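EmrA (Aquifex aeolicus, PDB 4TKO) is the periplasmic adaptor protein of a major facilitator superfamily multidrug efflux pump, and probably takes part in moving xenobiotics across the membrane. Local coordinates at residues A[6-11]-A[260-265]; A[31-36]-A[48-53]; A[111-116]-A[156-161]. One frame throughout, in Å; residues are numbered along the deposited sequence.

Interaction 1 (A[6-11]-A[260-265]); sequences EYAITN and VLLEET
Apolar contacts make up most of this meeting between the strand at 7-10 and the strand at 260-263, which run at 115° to each other. Their axes come no closer than 7.9 Å, so side chains rather than paired backbones bridge the gap. Leu262 is the central piece. Its CG lies anti to the backbone N, and the two methyls fork over the other strand: Leu262 CD1 rests 3.8 Å from Thr10 CB, whereas Leu262 CD2 reaches Ala8 CB at 4.2 Å. A branched residue suits this spot because it touches two inward-directed residues at once, and Ala8, its CB directed toward the other strand, meets CD2 with its single methyl.

The polar element lies within one strand. Thr10 OG1, anti to its own backbone N (chi1 165°), accepts a hydrogen bond from Ala12 N, and the methyl CG2 is on the side of Leu262 CD1. At this buried position the hydroxyl is thus satisfied by backbone while CB and the methyl pack on Leu262.

In the beta-barrel domain, strand 342-347 pairs with the 7-11 end through Ala8 and Thr10, strand 321-330 bonds to Val260, and the two strands themselves pair where Leu261 meets Ala12.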
loop_
_atom_site.group_PDB
_atom_site.type_symbol
_atom_site.label_atom_id
_atom_site.label_comp_id
_atom_site.label_asym_id
_atom_site.label_seq_id
_atom_site.Cartn_x
_atom_site.Cartn_y
_atom_site.Cartn_z
ATOM N N GLU A 6 -3.173 63.170 -32.222
ATOM C CA GLU A 6 -3.337 62.669 -30.864
ATOM C C GLU A 6 -2.993 61.182 -30.841
ATOM O O GLU A 6 -2.669 60.636 -29.793
ATOM C CB GLU A 6 -4.769 62.883 -30.344
ATOM C CG GLU A 6 -5.205 64.333 -30.152
ATOM C CD GLU A 6 -6.009 64.885 -31.330
ATOM O OE1 GLU A 6 -5.950 64.302 -32.439
ATOM O OE2 GLU A 6 -6.701 65.911 -31.141
ATOM N N TYR A 7 -3.074 60.530 -32.001
ATOM C CA TYR A 7 -2.917 59.080 -32.059
ATOM C C TYR A 7 -1.930 58.574 -33.107
ATOM O O TYR A 7 -2.066 58.844 -34.308
ATOM C CB TYR A 7 -4.276 58.410 -32.306
ATOM C CG TYR A 7 -5.184 58.445 -31.107
ATOM C CD1 TYR A 7 -5.066 57.495 -30.100
ATOM C CD2 TYR A 7 -6.153 59.433 -30.970
ATOM C CE1 TYR A 7 -5.893 57.521 -28.994
ATOM C CE2 TYR A 7 -6.981 59.467 -29.866
ATOM C CZ TYR A 7 -6.844 58.505 -28.884
ATOM O OH TYR A 7 -7.656 58.529 -27.782
ATOM N N ALA A 8 -0.945 57.809 -32.636
ATOM C CA ALA A 8 -0.125 57.003 -33.533
ATOM C C ALA A 8 -0.957 55.811 -33.945
ATOM O O ALA A 8 -1.445 55.070 -33.096
ATOM C CB ALA A 8 1.156 56.567 -32.868
ATOM N N ILE A 9 -1.171 55.669 -35.241
ATOM C CA ILE A 9 -1.929 54.558 -35.770
ATOM C C ILE A 9 -0.984 53.655 -36.569
ATOM O O ILE A 9 -0.109 54.141 -37.274
ATOM C CB ILE A 9 -3.080 55.045 -36.667
ATOM C CG1 ILE A 9 -3.962 53.880 -37.099
ATOM C CG2 ILE A 9 -2.527 55.707 -37.909
ATOM C CD1 ILE A 9 -5.269 54.318 -37.721
ATOM N N THR A 10 -1.155 52.346 -36.451
ATOM C CA THR A 10 -0.378 51.398 -37.241
ATOM C C THR A 10 -1.157 50.115 -37.502
ATOM O O THR A 10 -2.063 49.764 -36.749
ATOM C CB THR A 10 0.950 51.035 -36.561
ATOM O OG1 THR A 10 1.488 49.869 -37.194
ATOM C CG2 THR A 10 0.739 50.729 -35.098
ATOM N N ASN A 11 -0.805 49.420 -38.577
ATOM C CA ASN A 11 -1.453 48.155 -38.913
ATOM C C ASN A 11 -0.479 46.971 -38.772
ATOM O O ASN A 11 -0.798 45.820 -39.101
ATOM C CB ASN A 11 -2.049 48.224 -40.320
ATOM C CG ASN A 11 -1.008 48.539 -41.384
ATOM O OD1 ASN A 11 0.084 49.043 -41.081
ATOM N ND2 ASN A 11 -1.344 48.254 -42.646
ATOM N N VAL A 260 3.393 45.743 -31.379
ATOM C CA VAL A 260 3.218 46.682 -32.469
ATOM C C VAL A 260 4.581 47.110 -32.977
ATOM O O VAL A 260 5.467 47.438 -32.182
ATOM C CB VAL A 260 2.390 47.890 -32.002
ATOM C CG1 VAL A 260 2.308 48.930 -33.070
ATOM C CG2 VAL A 260 0.992 47.421 -31.630
ATOM N N LEU A 261 4.763 47.046 -34.294
ATOM C CA LEU A 261 5.997 47.541 -34.921
ATOM C C LEU A 261 5.770 48.947 -35.440
ATOM O O LEU A 261 5.146 49.137 -36.489
ATOM C CB LEU A 261 6.453 46.629 -36.062
ATOM C CG LEU A 261 6.883 45.283 -35.512
ATOM C CD1 LEU A 261 7.570 44.477 -36.572
ATOM C CD2 LEU A 261 7.782 45.495 -34.293
ATOM N N LEU A 262 6.269 49.931 -34.704
ATOM C CA LEU A 262 5.953 51.326 -34.997
ATOM C C LEU A 262 7.074 52.042 -35.743
ATOM O O LEU A 262 8.236 51.995 -35.317
ATOM C CB LEU A 262 5.640 52.064 -33.691
ATOM C CG LEU A 262 4.712 53.269 -33.818
ATOM C CD1 LEU A 262 3.782 53.097 -35.009
ATOM C CD2 LEU A 262 3.912 53.411 -32.545
ATOM N N GLU A 263 6.728 52.706 -36.849
ATOM C CA GLU A 263 7.695 53.550 -37.565
ATOM C C GLU A 263 8.278 54.567 -36.586
ATOM O O GLU A 263 7.554 55.108 -35.747
ATOM C CB GLU A 263 7.034 54.240 -38.756
ATOM C CG GLU A 263 5.985 53.363 -39.451
ATOM C CD GLU A 263 5.564 53.890 -40.822
ATOM O OE1 GLU A 263 5.999 55.001 -41.196
ATOM O OE2 GLU A 263 4.799 53.189 -41.529
ATOM N N GLU A 264 9.588 54.798 -36.651
ATOM C CA GLU A 264 10.244 55.620 -35.632
ATOM C C GLU A 264 9.728 57.046 -35.681
ATOM O O GLU A 264 9.676 57.746 -34.661
ATOM C CB GLU A 264 11.763 55.611 -35.806
ATOM C CG GLU A 264 12.507 56.422 -34.741
ATOM C CD GLU A 264 14.006 56.480 -34.979
ATOM O OE1 GLU A 264 14.553 55.545 -35.615
ATOM O OE2 GLU A 264 14.632 57.469 -34.531
ATOM N N THR A 265 9.344 57.454 -36.888
ATOM C CA THR A 265 8.829 58.782 -37.144
ATOM C C THR A 265 7.557 59.023 -36.327
ATOM O O THR A 265 7.458 60.023 -35.610
ATOM C CB THR A 265 8.567 58.994 -38.661
ATOM O OG1 THR A 265 8.538 60.392 -38.955
ATOM C CG2 THR A 265 7.255 58.354 -39.108
#

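Interaction 2 (A[31-36]-A[48-53]); sequences VIEVYK and LAKLDP
Lys50 joins strands 31-34 and 48-51 through backbone hydrogen bonds, and its side chain packs against residues of the partner strand. CG stands anti to the backbone N (chi1 170°), and the chain then bends at every later torsion. Lys50 CB packs 4.0 Å from Tyr35 CE2. Further out, Lys50 CD sits between two neighbours, 3.8 Å from Ile32 CD1 and 3.7 Å from Tyr35 OH. At the tip, Lys50 NZ lies 3.7 Å from Tyr35 OH, beside the hydroxyl but too far for a hydrogen bond. Lysine suits this place because its methylenes can pack while the amine ends beside the Tyr35 hydroxyl on this partly exposed face.

The backbone beneath is stitched by Ile32 N to Lys50 O, 2.9 Å and nearly straight at 166°, and by Lys50 N to Glu33 O at 3.0 Å. Glu33 N adds a weak bond to the same Lys50 O, so two consecutive residues face one: a classic beta bulge. Farther along, Tyr35 N bonds to Leu48 O at 2.8 Å.

On the opposite face small Ala49 packs against Phe25 and Phe248, while Val31 CG2 and Leu51 CD2 touch. Asp52 then caps a backbone N leading into helix 54-68. The strand pair lies in the barrel-sandwich hybrid, the lipoyl-like domain of membrane fusion proteins, from which helix 54-68 leads into the hairpin.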
loop_
_atom_site.group_PDB
_atom_site.type_symbol
_atom_site.label_atom_id
_atom_site.label_comp_id
_atom_site.label_asym_id
_atom_site.label_seq_id
_atom_site.Cartn_x
_atom_site.Cartn_y
_atom_site.Cartn_z
ATOM N N VAL A 31 -1.210 7.639 -30.473
ATOM C CA VAL A 31 -2.362 8.533 -30.393
ATOM C C VAL A 31 -3.517 7.953 -31.180
ATOM O O VAL A 31 -3.363 7.629 -32.360
ATOM C CB VAL A 31 -2.066 9.925 -30.951
ATOM C CG1 VAL A 31 -3.320 10.774 -30.877
ATOM C CG2 VAL A 31 -0.929 10.565 -30.201
ATOM N N ILE A 32 -4.681 7.823 -30.557
ATOM C CA ILE A 32 -5.829 7.315 -31.315
ATOM C C ILE A 32 -7.003 8.287 -31.444
ATOM O O ILE A 32 -7.910 8.036 -32.225
ATOM C CB ILE A 32 -6.364 6.007 -30.717
ATOM C CG1 ILE A 32 -6.900 6.223 -29.306
ATOM C CG2 ILE A 32 -5.306 4.945 -30.764
ATOM C CD1 ILE A 32 -7.451 4.966 -28.701
ATOM N N GLU A 33 -6.975 9.381 -30.690
ATOM C CA GLU A 33 -8.041 10.380 -30.711
ATOM C C GLU A 33 -7.507 11.759 -30.347
ATOM O O GLU A 33 -6.709 11.903 -29.420
ATOM C CB GLU A 33 -9.162 10.002 -29.749
ATOM C CG GLU A 33 -9.823 8.684 -30.046
ATOM C CD GLU A 33 -10.661 8.742 -31.306
ATOM O OE1 GLU A 33 -10.881 9.864 -31.830
ATOM O OE2 GLU A 33 -11.094 7.664 -31.771
ATOM N N VAL A 34 -7.956 12.773 -31.077
ATOM C CA VAL A 34 -7.623 14.156 -30.759
ATOM C C VAL A 34 -8.898 14.964 -30.542
ATOM O O VAL A 34 -9.697 15.126 -31.450
ATOM C CB VAL A 34 -6.787 14.797 -31.866
ATOM C CG1 VAL A 34 -6.386 16.204 -31.469
ATOM C CG2 VAL A 34 -5.557 13.956 -32.124
ATOM N N TYR A 35 -9.093 15.456 -29.331
ATOM C CA TYR A 35 -10.352 16.092 -28.987
ATOM C C TYR A 35 -10.331 17.607 -29.170
ATOM O O TYR A 35 -11.380 18.246 -29.216
ATOM C CB TYR A 35 -10.714 15.759 -27.546
ATOM C CG TYR A 35 -10.834 14.279 -27.300
ATOM C CD1 TYR A 35 -11.601 13.480 -28.136
ATOM C CD2 TYR A 35 -10.166 13.671 -26.248
ATOM C CE1 TYR A 35 -11.704 12.119 -27.926
ATOM C CE2 TYR A 35 -10.272 12.309 -26.028
ATOM C CZ TYR A 35 -11.044 11.540 -26.867
ATOM O OH TYR A 35 -11.146 10.185 -26.653
ATOM N N LYS A 36 -9.136 18.177 -29.253
ATOM C CA LYS A 36 -8.969 19.627 -29.287
ATOM C C LYS A 36 -7.999 19.949 -30.395
ATOM O O LYS A 36 -7.190 19.107 -30.766
ATOM C CB LYS A 36 -8.458 20.181 -27.947
ATOM C CG LYS A 36 -9.494 20.164 -26.820
ATOM C CD LYS A 36 -10.854 20.617 -27.329
ATOM C CE LYS A 36 -11.725 21.217 -26.225
ATOM N NZ LYS A 36 -12.403 20.199 -25.378
ATOM N N LEU A 48 -7.706 16.445 -24.025
ATOM C CA LEU A 48 -7.229 17.045 -25.257
ATOM C C LEU A 48 -6.972 15.966 -26.265
ATOM O O LEU A 48 -7.202 16.162 -27.456
ATOM C CB LEU A 48 -5.954 17.852 -25.015
ATOM C CG LEU A 48 -6.007 18.832 -23.838
ATOM C CD1 LEU A 48 -4.657 19.453 -23.609
ATOM C CD2 LEU A 48 -7.047 19.928 -24.066
ATOM N N ALA A 49 -6.511 14.812 -25.786
ATOM C CA ALA A 49 -6.152 13.715 -26.675
ATOM C C ALA A 49 -6.032 12.418 -25.909
ATOM O O ALA A 49 -6.043 12.422 -24.685
ATOM C CB ALA A 49 -4.877 14.020 -27.370
ATOM N N LYS A 50 -5.900 11.301 -26.616
ATOM C CA LYS A 50 -5.939 10.017 -25.938
ATOM C C LYS A 50 -5.065 8.993 -26.639
ATOM O O LYS A 50 -4.989 8.973 -27.868
ATOM C CB LYS A 50 -7.393 9.536 -25.850
ATOM C CG LYS A 50 -7.582 8.116 -25.389
ATOM C CD LYS A 50 -8.704 7.452 -26.188
ATOM C CE LYS A 50 -9.572 6.570 -25.297
ATOM N NZ LYS A 50 -10.432 7.391 -24.392
ATOM N N LEU A 51 -4.388 8.159 -25.853
ATOM C CA LEU A 51 -3.567 7.082 -26.399
ATOM C C LEU A 51 -4.306 5.743 -26.359
ATOM O O LEU A 51 -5.241 5.552 -25.588
ATOM C CB LEU A 51 -2.255 6.972 -25.638
ATOM C CG LEU A 51 -1.325 8.204 -25.591
ATOM C CD1 LEU A 51 -0.058 7.918 -24.791
ATOM C CD2 LEU A 51 -0.958 8.686 -26.988
ATOM N N ASP A 52 -3.896 4.820 -27.213
ATOM C CA ASP A 52 -4.398 3.451 -27.171
ATOM C C ASP A 52 -3.885 2.730 -25.916
ATOM O O ASP A 52 -2.680 2.543 -25.760
ATOM C CB ASP A 52 -3.962 2.709 -28.435
ATOM C CG ASP A 52 -4.385 1.246 -28.446
ATOM O OD1 ASP A 52 -5.374 0.906 -27.761
ATOM O OD2 ASP A 52 -3.735 0.442 -29.164
ATOM N N PRO A 53 -4.790 2.311 -25.021
ATOM C CA PRO A 53 -4.346 1.794 -23.721
ATOM C C PRO A 53 -4.195 0.278 -23.620
ATOM O O PRO A 53 -3.821 -0.195 -22.555
ATOM C CB PRO A 53 -5.468 2.242 -22.794
ATOM C CG PRO A 53 -6.689 2.105 -23.660
ATOM C CD PRO A 53 -6.257 2.377 -25.094
#

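Interaction 3 (A[111-116]-A[156-161]); sequences EKLLQV and HEREYL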
loop_
_atom_site.group_PDB
_atom_site.type_symbol
_atom_site.label_atom_id
_atom_site.label_comp_id
_atom_site.label_asym_id
_atom_site.label_seq_id
_atom_site.Cartn_x
_atom_site.Cartn_y
_atom_site.Cartn_z
ATOM N N GLU A 111 -1.542 -42.320 48.975
ATOM C CA GLU A 111 -2.283 -42.123 50.216
ATOM C C GLU A 111 -2.627 -43.451 50.880
ATOM O O GLU A 111 -2.609 -43.561 52.108
ATOM C CB GLU A 111 -3.553 -41.314 49.963
ATOM C CG GLU A 111 -3.349 -39.818 50.132
ATOM C CD GLU A 111 -4.302 -39.213 51.145
ATOM O OE1 GLU A 111 -5.357 -39.831 51.408
ATOM O OE2 GLU A 111 -3.994 -38.124 51.677
ATOM N N LYS A 112 -2.943 -44.455 50.070
ATOM C CA LYS A 112 -3.141 -45.802 50.587
ATOM C C LYS A 112 -1.799 -46.368 51.031
ATOM O O LYS A 112 -1.728 -47.170 51.958
ATOM C CB LYS A 112 -3.798 -46.700 49.539
ATOM C CG LYS A 112 -5.322 -46.737 49.635
ATOM C CD LYS A 112 -5.941 -47.415 48.418
ATOM C CE LYS A 112 -5.209 -48.706 48.051
ATOM N NZ LYS A 112 -5.778 -49.373 46.837
ATOM N N LEU A 113 -0.735 -45.931 50.372
ATOM C CA LEU A 113 0.610 -46.303 50.778
ATOM C C LEU A 113 0.983 -45.642 52.093
ATOM O O LEU A 113 1.778 -46.173 52.865
ATOM C CB LEU A 113 1.628 -45.917 49.717
ATOM C CG LEU A 113 3.072 -46.054 50.197
ATOM C CD1 LEU A 113 3.481 -47.512 50.226
ATOM C CD2 LEU A 113 4.016 -45.243 49.335
ATOM N N LEU A 114 0.423 -44.469 52.346
ATOM C CA LEU A 114 0.742 -43.764 53.575
ATOM C C LEU A 114 0.039 -44.439 54.742
ATOM O O LEU A 114 0.608 -44.575 55.825
ATOM C CB LEU A 114 0.351 -42.287 53.483
ATOM C CG LEU A 114 1.504 -41.329 53.786
ATOM C CD1 LEU A 114 2.772 -41.769 53.053
ATOM C CD2 LEU A 114 1.137 -39.900 53.410
ATOM N N GLN A 115 -1.194 -44.877 54.513
ATOM C CA GLN A 115 -1.951 -45.544 55.560
ATOM C C GLN A 115 -1.307 -46.880 55.912
ATOM O O GLN A 115 -1.231 -47.259 57.082
ATOM C CB GLN A 115 -3.408 -45.735 55.137
ATOM C CG GLN A 115 -4.214 -44.449 55.254
ATOM C CD GLN A 115 -5.693 -44.642 55.000
ATOM O OE1 GLN A 115 -6.114 -45.658 54.442
ATOM N NE2 GLN A 115 -6.494 -43.661 55.411
ATOM N N VAL A 116 -0.823 -47.578 54.895
ATOM C CA VAL A 116 -0.148 -48.842 55.119
ATOM C C VAL A 116 1.175 -48.628 55.846
ATOM O O VAL A 116 1.551 -49.413 56.721
ATOM C CB VAL A 116 0.093 -49.584 53.798
ATOM C CG1 VAL A 116 1.363 -50.429 53.871
ATOM C CG2 VAL A 116 -1.124 -50.436 53.451
ATOM N N HIS A 156 4.402 -56.773 52.136
ATOM C CA HIS A 156 4.368 -57.129 50.724
ATOM C C HIS A 156 3.060 -56.644 50.099
ATOM O O HIS A 156 2.834 -56.790 48.898
ATOM C CB HIS A 156 4.582 -58.641 50.533
ATOM C CG HIS A 156 3.338 -59.408 50.213
ATOM N ND1 HIS A 156 2.500 -59.910 51.188
ATOM C CD2 HIS A 156 2.801 -59.785 49.028
ATOM C CE1 HIS A 156 1.496 -60.549 50.616
ATOM N NE2 HIS A 156 1.655 -60.486 49.303
ATOM N N GLU A 157 2.207 -56.039 50.916
ATOM C CA GLU A 157 1.102 -55.261 50.378
ATOM C C GLU A 157 1.558 -53.805 50.310
ATOM O O GLU A 157 0.817 -52.921 49.883
ATOM C CB GLU A 157 -0.165 -55.425 51.223
ATOM C CG GLU A 157 -0.585 -54.191 52.005
ATOM C CD GLU A 157 -1.960 -54.339 52.647
ATOM O OE1 GLU A 157 -2.311 -55.467 53.072
ATOM O OE2 GLU A 157 -2.692 -53.322 52.719
ATOM N N ARG A 158 2.798 -53.567 50.727
ATOM C CA ARG A 158 3.404 -52.249 50.624
ATOM C C ARG A 158 4.071 -52.084 49.279
ATOM O O ARG A 158 3.663 -51.239 48.487
ATOM C CB ARG A 158 4.432 -52.007 51.732
ATOM C CG ARG A 158 5.482 -50.974 51.349
ATOM C CD ARG A 158 6.221 -50.400 52.540
ATOM N NE ARG A 158 7.326 -51.243 52.988
ATOM C CZ ARG A 158 8.238 -50.860 53.881
ATOM N NH1 ARG A 158 8.176 -49.646 54.411
ATOM N NH2 ARG A 158 9.217 -51.683 54.246
ATOM N N GLU A 159 5.099 -52.886 49.015
ATOM C CA GLU A 159 5.860 -52.730 47.777
ATOM C C GLU A 159 5.054 -53.238 46.572
ATOM O O GLU A 159 5.509 -53.161 45.430
ATOM C CB GLU A 159 7.226 -53.431 47.874
ATOM C CG GLU A 159 7.281 -54.853 47.358
ATOM C CD GLU A 159 6.457 -55.799 48.192
ATOM O OE1 GLU A 159 5.547 -55.319 48.900
ATOM O OE2 GLU A 159 6.724 -57.019 48.141
ATOM N N TYR A 160 3.852 -53.744 46.834
ATOM C CA TYR A 160 2.872 -53.929 45.773
ATOM C C TYR A 160 2.341 -52.561 45.370
ATOM O O TYR A 160 2.089 -52.299 44.195
ATOM C CB TYR A 160 1.721 -54.830 46.215
ATOM C CG TYR A 160 0.492 -54.700 45.337
ATOM C CD1 TYR A 160 0.379 -55.426 44.155
ATOM C CD2 TYR A 160 -0.550 -53.847 45.686
ATOM C CE1 TYR A 160 -0.739 -55.310 43.347
ATOM C CE2 TYR A 160 -1.671 -53.723 44.884
ATOM C CZ TYR A 160 -1.761 -54.457 43.715
ATOM O OH TYR A 160 -2.876 -54.341 42.915
ATOM N N LEU A 161 2.165 -51.695 46.362
ATOM C CA LEU A 161 1.727 -50.334 46.114
ATOM C C LEU A 161 2.838 -49.490 45.507
ATOM O O LEU A 161 2.559 -48.577 44.739
ATOM C CB LEU A 161 1.230 -49.669 47.403
ATOM C CG LEU A 161 -0.150 -50.055 47.940
ATOM C CD1 LEU A 161 -0.755 -48.912 48.757
ATOM C CD2 LEU A 161 -1.078 -50.479 46.818
#
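This is a side-chain contact between the two arms of a long antiparallel helical hairpin, the coiled-coil arm of the adaptor, far out from the barrel-sandwich hybrid. Helix 102-135 supplies 111-116. The opposing 156-161 runs the other way and spans the break where helix 141-156 gives over to helix 159-193. Coiled coil is predicted for both regions, and the apolar side chains of Val116 and Leu161, each directed at the other arm, are consistent with that.

Leu161 carries the largest share of the contact. Its CG is anti to the carbonyl carbon (chi1 -76°), which sends CD1 across to the surface of the other helix. There Leu161 CD1 lies against backbone as well as side chains, 3.8 Å from Lys112 CB and 3.9 Å from Leu113 CB. A branched apolar residue suits this place because its CD1 reaches between two consecutive residues. Lys112, an exposed residue, joins with the root of its chain, where its CB meets Leu161.

Leu113, with CG anti to its backbone N, directs CD1 to the other arm, where Arg158 CG is 4.2 Å from Leu113 CD1. Val116, a turn further on, is buried and compact. Val116 CG1 meets Arg158 CB at 4.1 Å, the two side chains passing at a slant. Arg158 packs with its methylenes while NH1 is engaged by Glu117, the residue after Val116, in a salt bridge that ties the two arms electrostatically as well.

Glu157 flanks the seam on the other side of Val116. Its chain is extended beyond CG and crosses toward the opposite helix, bringing Glu157 OE2 to 3.4 Å from the methyl CG2 of Val116.

The three contacts mark successive parts of an elongated chain. Interaction 1, in the beta-barrel, is joined to interaction 2, in the barrel-sandwich hybrid, by consecutive strands 7-24 and 29-34; their centres are about 45 Å apart. Interaction 3 lies in the helical hairpin, its centre about 99 Å from that of interaction 2 and about 134 Å from that of interaction 1, on the other side of the chain's centre. In sequence interaction 2 closes before interaction 3 opens, and both are nested inside the loop closed by interaction 1. The barrel is built from both ends of the sequence, with the hybrid domain and hairpin inserted between, consistent with an adaptor that must span a long distance.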